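Local coordinates for protein sorbitol-6-phosphate dehydrogenase (Erwinia amylovora CFBP1430, PDB 5O3Z) that probably catalyses the NAD-dependent interconversion of sorbitol 6-phosphate and fructose 6-phosphate as a member of the short-chain dehydrogenase/reductase family, at residues A[86-98]-A[114-126]. Sequence-based numbering, arbitrary orientation.
Sequences ADLLVYSAGVAKA and QVNLVGYFLCSRE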
loop_
_atom_site.group_PDB
_atom_site.type_symbol
_atom_site.label_atom_id
_atom_site.label_comp_id
_atom_site.label_asym_id
_atom_site.label_seq_id
_atom_site.Cartn_x
_atom_site.Cartn_y
_atom_site.Cartn_z
ATOM N N ALA A 86 1.130 31.457 12.730
ATOM C CA ALA A 86 0.604 30.590 11.658
ATOM C C ALA A 86 0.354 29.184 12.235
ATOM O O ALA A 86 1.170 28.655 12.998
ATOM C CB ALA A 86 1.564 30.514 10.510
ATOM N N ASP A 87 -0.841 28.685 11.977
ATOM C CA ASP A 87 -1.372 27.440 12.621
ATOM C C ASP A 87 -1.588 26.265 11.626
ATOM O O ASP A 87 -1.393 25.106 11.995
ATOM C CB ASP A 87 -2.669 27.752 13.355
ATOM C CG ASP A 87 -2.463 28.720 14.519
ATOM O OD1 ASP A 87 -2.121 28.250 15.641
ATOM O OD2 ASP A 87 -2.554 29.935 14.276
ATOM N N LEU A 88 -1.999 26.617 10.415
ATOM C CA LEU A 88 -2.351 25.711 9.335
ATOM C C LEU A 88 -1.724 26.210 8.041
ATOM O O LEU A 88 -2.049 27.358 7.614
ATOM C CB LEU A 88 -3.862 25.641 9.162
ATOM C CG LEU A 88 -4.406 24.901 7.926
ATOM C CD1 LEU A 88 -3.974 23.458 8.007
ATOM C CD2 LEU A 88 -5.930 24.976 7.846
ATOM N N LEU A 89 -0.910 25.387 7.370
ATOM C CA LEU A 89 -0.553 25.637 5.954
ATOM C C LEU A 89 -1.374 24.741 5.034
ATOM O O LEU A 89 -1.340 23.508 5.228
ATOM C CB LEU A 89 0.953 25.396 5.711
ATOM C CG LEU A 89 1.495 25.419 4.249
ATOM C CD1 LEU A 89 1.405 26.877 3.711
ATOM C CD2 LEU A 89 2.937 24.921 4.180
ATOM N N VAL A 90 -2.108 25.320 4.079
ATOM C CA VAL A 90 -2.700 24.594 3.010
ATOM C C VAL A 90 -1.961 24.880 1.711
ATOM O O VAL A 90 -1.916 26.034 1.243
ATOM C CB VAL A 90 -4.201 24.873 2.872
ATOM C CG1 VAL A 90 -4.825 24.018 1.794
ATOM C CG2 VAL A 90 -4.890 24.635 4.193
ATOM N N TYR A 91 -1.394 23.817 1.107
ATOM C CA TYR A 91 -0.707 23.945 -0.163
ATOM C C TYR A 91 -1.528 23.360 -1.272
ATOM O O TYR A 91 -1.738 22.101 -1.400
ATOM C CB TYR A 91 0.729 23.355 -0.130
ATOM C CG TYR A 91 1.555 23.693 -1.379
ATOM C CD1 TYR A 91 1.519 22.902 -2.549
ATOM C CD2 TYR A 91 2.367 24.806 -1.389
ATOM C CE1 TYR A 91 2.277 23.241 -3.660
ATOM C CE2 TYR A 91 3.098 25.146 -2.491
ATOM C CZ TYR A 91 3.041 24.404 -3.622
ATOM O OH TYR A 91 3.849 24.848 -4.647
ATOM N N SER A 92 -2.014 24.275 -2.069
ATOM C CA SER A 92 -2.899 23.957 -3.132
ATOM C C SER A 92 -2.382 24.530 -4.452
ATOM O O SER A 92 -2.648 25.662 -4.805
ATOM C CB SER A 92 -4.281 24.467 -2.739
ATOM O OG SER A 92 -5.176 24.158 -3.767
ATOM N N ALA A 93 -1.684 23.715 -5.214
ATOM C CA ALA A 93 -1.054 24.128 -6.445
ATOM C C ALA A 93 -0.886 22.944 -7.371
ATOM O O ALA A 93 -0.957 21.773 -6.947
ATOM C CB ALA A 93 0.297 24.758 -6.136
ATOM N N GLY A 94 -0.758 23.244 -8.662
ATOM C CA GLY A 94 -0.309 22.276 -9.671
ATOM C C GLY A 94 -1.429 21.650 -10.466
ATOM O O GLY A 94 -2.471 21.302 -9.892
ATOM N N VAL A 95 -1.193 21.504 -11.777
ATOM C CA VAL A 95 -2.190 21.005 -12.758
ATOM C C VAL A 95 -1.564 19.911 -13.656
ATOM O O VAL A 95 -0.336 19.751 -13.704
ATOM C CB VAL A 95 -2.825 22.145 -13.627
ATOM C CG1 VAL A 95 -2.960 23.439 -12.833
ATOM C CG2 VAL A 95 -2.047 22.424 -14.912
ATOM N N ALA A 96 -2.424 19.182 -14.366
ATOM C CA ALA A 96 -2.014 18.009 -15.126
ATOM C C ALA A 96 -1.725 18.398 -16.577
ATOM O O ALA A 96 -2.523 19.102 -17.207
ATOM C CB ALA A 96 -3.098 16.935 -15.062
ATOM N N LYS A 97 -0.569 17.961 -17.085
ATOM C CA LYS A 97 -0.267 18.027 -18.522
ATOM C C LYS A 97 0.051 16.632 -19.085
ATOM O O LYS A 97 0.977 15.944 -18.594
ATOM C CB LYS A 97 0.885 18.995 -18.845
ATOM C CG LYS A 97 1.155 19.115 -20.352
ATOM C CD LYS A 97 -0.106 19.427 -21.173
ATOM C CE LYS A 97 0.088 19.300 -22.684
ATOM N NZ LYS A 97 0.651 20.543 -23.278
ATOM N N ALA A 98 -0.699 16.263 -20.131
ATOM C CA ALA A 98 -0.758 14.925 -20.638
ATOM C C ALA A 98 -0.041 14.818 -21.972
ATOM O O ALA A 98 -0.247 15.655 -22.858
ATOM C CB ALA A 98 -2.212 14.510 -20.834
ATOM N N GLN A 114 8.483 21.688 -9.965
ATOM C CA GLN A 114 8.626 22.979 -9.263
ATOM C C GLN A 114 7.313 23.332 -8.516
ATOM O O GLN A 114 7.314 23.576 -7.337
ATOM C CB GLN A 114 9.035 24.092 -10.285
ATOM C CG GLN A 114 10.509 24.070 -10.734
ATOM C CD GLN A 114 11.510 24.085 -9.566
ATOM O OE1 GLN A 114 11.337 24.800 -8.592
ATOM N NE2 GLN A 114 12.561 23.278 -9.660
ATOM N N VAL A 115 6.216 23.310 -9.239
ATOM C CA VAL A 115 4.908 23.742 -8.759
ATOM C C VAL A 115 4.375 22.705 -7.744
ATOM O O VAL A 115 3.971 23.077 -6.647
ATOM C CB VAL A 115 3.939 23.977 -9.929
ATOM C CG1 VAL A 115 2.539 24.336 -9.427
ATOM C CG2 VAL A 115 4.438 25.126 -10.809
ATOM N N ASN A 116 4.475 21.414 -8.078
ATOM C CA ASN A 116 3.846 20.410 -7.237
ATOM C C ASN A 116 4.639 19.971 -6.071
ATOM O O ASN A 116 4.064 19.507 -5.086
ATOM C CB ASN A 116 3.476 19.235 -8.046
ATOM C CG ASN A 116 2.294 19.507 -8.863
ATOM O OD1 ASN A 116 1.225 19.792 -8.282
ATOM N ND2 ASN A 116 2.430 19.470 -10.201
ATOM N N LEU A 117 5.964 20.122 -6.154
ATOM C CA LEU A 117 6.832 19.551 -5.188
ATOM C C LEU A 117 7.743 20.533 -4.533
ATOM O O LEU A 117 7.753 20.598 -3.335
ATOM C CB LEU A 117 7.621 18.374 -5.813
ATOM C CG LEU A 117 8.420 17.393 -4.972
ATOM C CD1 LEU A 117 7.562 16.893 -3.811
ATOM C CD2 LEU A 117 8.830 16.249 -5.911
ATOM N N VAL A 118 8.555 21.294 -5.283
ATOM C CA VAL A 118 9.487 22.195 -4.637
ATOM C C VAL A 118 8.725 23.331 -3.870
ATOM O O VAL A 118 9.124 23.749 -2.780
ATOM C CB VAL A 118 10.465 22.789 -5.672
ATOM C CG1 VAL A 118 11.202 23.989 -5.119
ATOM C CG2 VAL A 118 11.417 21.719 -6.172
ATOM N N GLY A 119 7.628 23.789 -4.433
ATOM C CA GLY A 119 6.785 24.765 -3.748
ATOM C C GLY A 119 6.297 24.239 -2.432
ATOM O O GLY A 119 6.251 24.965 -1.445
ATOM N N TYR A 120 5.987 22.936 -2.405
ATOM C CA TYR A 120 5.468 22.339 -1.201
ATOM C C TYR A 120 6.545 22.264 -0.169
ATOM O O TYR A 120 6.295 22.534 0.995
ATOM C CB TYR A 120 4.761 21.003 -1.504
ATOM C CG TYR A 120 4.280 20.188 -0.281
ATOM C CD1 TYR A 120 3.767 20.792 0.860
ATOM C CD2 TYR A 120 4.214 18.802 -0.341
ATOM C CE1 TYR A 120 3.322 20.041 1.955
ATOM C CE2 TYR A 120 3.776 18.025 0.740
ATOM C CZ TYR A 120 3.298 18.658 1.869
ATOM O OH TYR A 120 2.839 17.952 2.923
ATOM N N PHE A 121 7.773 21.927 -0.586
ATOM C CA PHE A 121 8.934 21.884 0.296
ATOM C C PHE A 121 9.213 23.339 0.811
ATOM O O PHE A 121 9.316 23.560 1.988
ATOM C CB PHE A 121 10.123 21.261 -0.496
ATOM C CG PHE A 121 11.455 21.565 0.043
ATOM C CD1 PHE A 121 11.982 20.855 1.064
ATOM C CD2 PHE A 121 12.185 22.645 -0.471
ATOM C CE1 PHE A 121 13.233 21.162 1.576
ATOM C CE2 PHE A 121 13.421 22.961 0.005
ATOM C CZ PHE A 121 13.968 22.211 1.032
ATOM N N LEU A 122 9.259 24.328 -0.077
ATOM C CA LEU A 122 9.570 25.669 0.442
ATOM C C LEU A 122 8.582 26.197 1.482
ATOM O O LEU A 122 9.002 26.626 2.600
ATOM C CB LEU A 122 9.771 26.631 -0.656
ATOM C CG LEU A 122 11.039 26.308 -1.423
ATOM C CD1 LEU A 122 10.900 27.022 -2.746
ATOM C CD2 LEU A 122 12.238 26.710 -0.577
ATOM N N CYS A 123 7.311 26.123 1.143
ATOM C CA CYS A 123 6.213 26.482 2.054
ATOM C C CYS A 123 6.190 25.729 3.339
ATOM O O CYS A 123 6.022 26.338 4.398
ATOM C CB CYS A 123 4.854 26.473 1.331
ATOM S SG CYS A 123 4.885 27.736 0.010
ATOM N N SER A 124 6.423 24.421 3.326
ATOM C CA SER A 124 6.487 23.660 4.572
ATOM C C SER A 124 7.671 24.067 5.487
ATOM O O SER A 124 7.557 24.164 6.763
ATOM C CB SER A 124 6.602 22.163 4.197
ATOM O OG SER A 124 5.407 21.799 3.528
ATOM N N ARG A 125 8.808 24.256 4.830
ATOM C CA ARG A 125 10.013 24.706 5.518
ATOM C C ARG A 125 9.782 25.990 6.288
ATOM O O ARG A 125 10.083 26.060 7.480
ATOM C CB ARG A 125 11.202 24.935 4.557
ATOM C CG ARG A 125 12.516 25.126 5.336
ATOM C CD ARG A 125 13.726 25.178 4.440
ATOM N NE ARG A 125 13.742 26.405 3.642
ATOM C CZ ARG A 125 14.540 26.620 2.600
ATOM N NH1 ARG A 125 15.383 25.665 2.163
ATOM N NH2 ARG A 125 14.476 27.779 1.974
ATOM N N GLU A 126 9.318 27.006 5.589
ATOM C CA GLU A 126 9.239 28.367 6.162
ATOM C C GLU A 126 8.138 28.546 7.177
ATOM O O GLU A 126 8.333 29.252 8.193
ATOM C CB GLU A 126 9.117 29.440 5.073
ATOM C CG GLU A 126 10.272 29.438 4.080
ATOM C CD GLU A 126 11.626 29.673 4.760
ATOM O OE1 GLU A 126 11.719 30.653 5.511
ATOM O OE2 GLU A 126 12.594 28.885 4.590
#
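Tyr91 lies with one face on helix 114-126, its ring pointing obliquely toward the earlier turns, and its hydroxyl donates a hydrogen bond to Val115 (OH to O 2.7 Å). With CG anti to the backbone N (chi1 -170°), the ring lies over the backbone at Tyr120, whose CB makes a CH-pi contact 4.0 Å from the ring centroid. A wider pi-type turn sends Gly119 N back to Gln114 O instead of Val115 O, its usual i to i+4 partner, and the phenol binds Val115 O in the carbonyl plane. Glycine suits position 119 because Tyr91 OH comes to 3.1 Å from Gly119 CA, leaving no room for a side chain. Short Cys123 leaves room for the edge of the same ring, its SG 4.0 Å from Tyr91 CE2, while Leu89, branched and apolar, fills the space between strand and helix backbone, CD2 lying 3.4 Å from Cys123 O. Tyr120 also reaches helix 156-176, where its OH bonds Thr169 OG1. Strand 88-91 and helix 106-133 form the first half of a beta-alpha-beta crossover to strand 139-145 in the Rossmann-type sheet, the helix running back nearly antiparallel to its strand, at 171°. From Tyr91 on, Tyr91-Ser92-Ala93-Gly94 stands where classical short-chain dehydrogenases carry the NNAG motif. The looser, more solvent-facing side begins at Ala93, whose CB only brushes Val115 CG1 at 4.0 Å. Gly94 still packs closely, its CA 3.5 Å from Val115 CG1 and 3.2 Å from Asn116 OD1; a CB would strike that OD1 and, at phi 99°, jam against the preceding carbonyl O. Exposed Val95 turns away. Ala93 O and Asn116 OD1, both acceptors, share weak hydrogen bonds from Lys162 NZ, whereas Asn116 ND2 donates to Ser112 O; bonds at both ends of the amide hold its rotation.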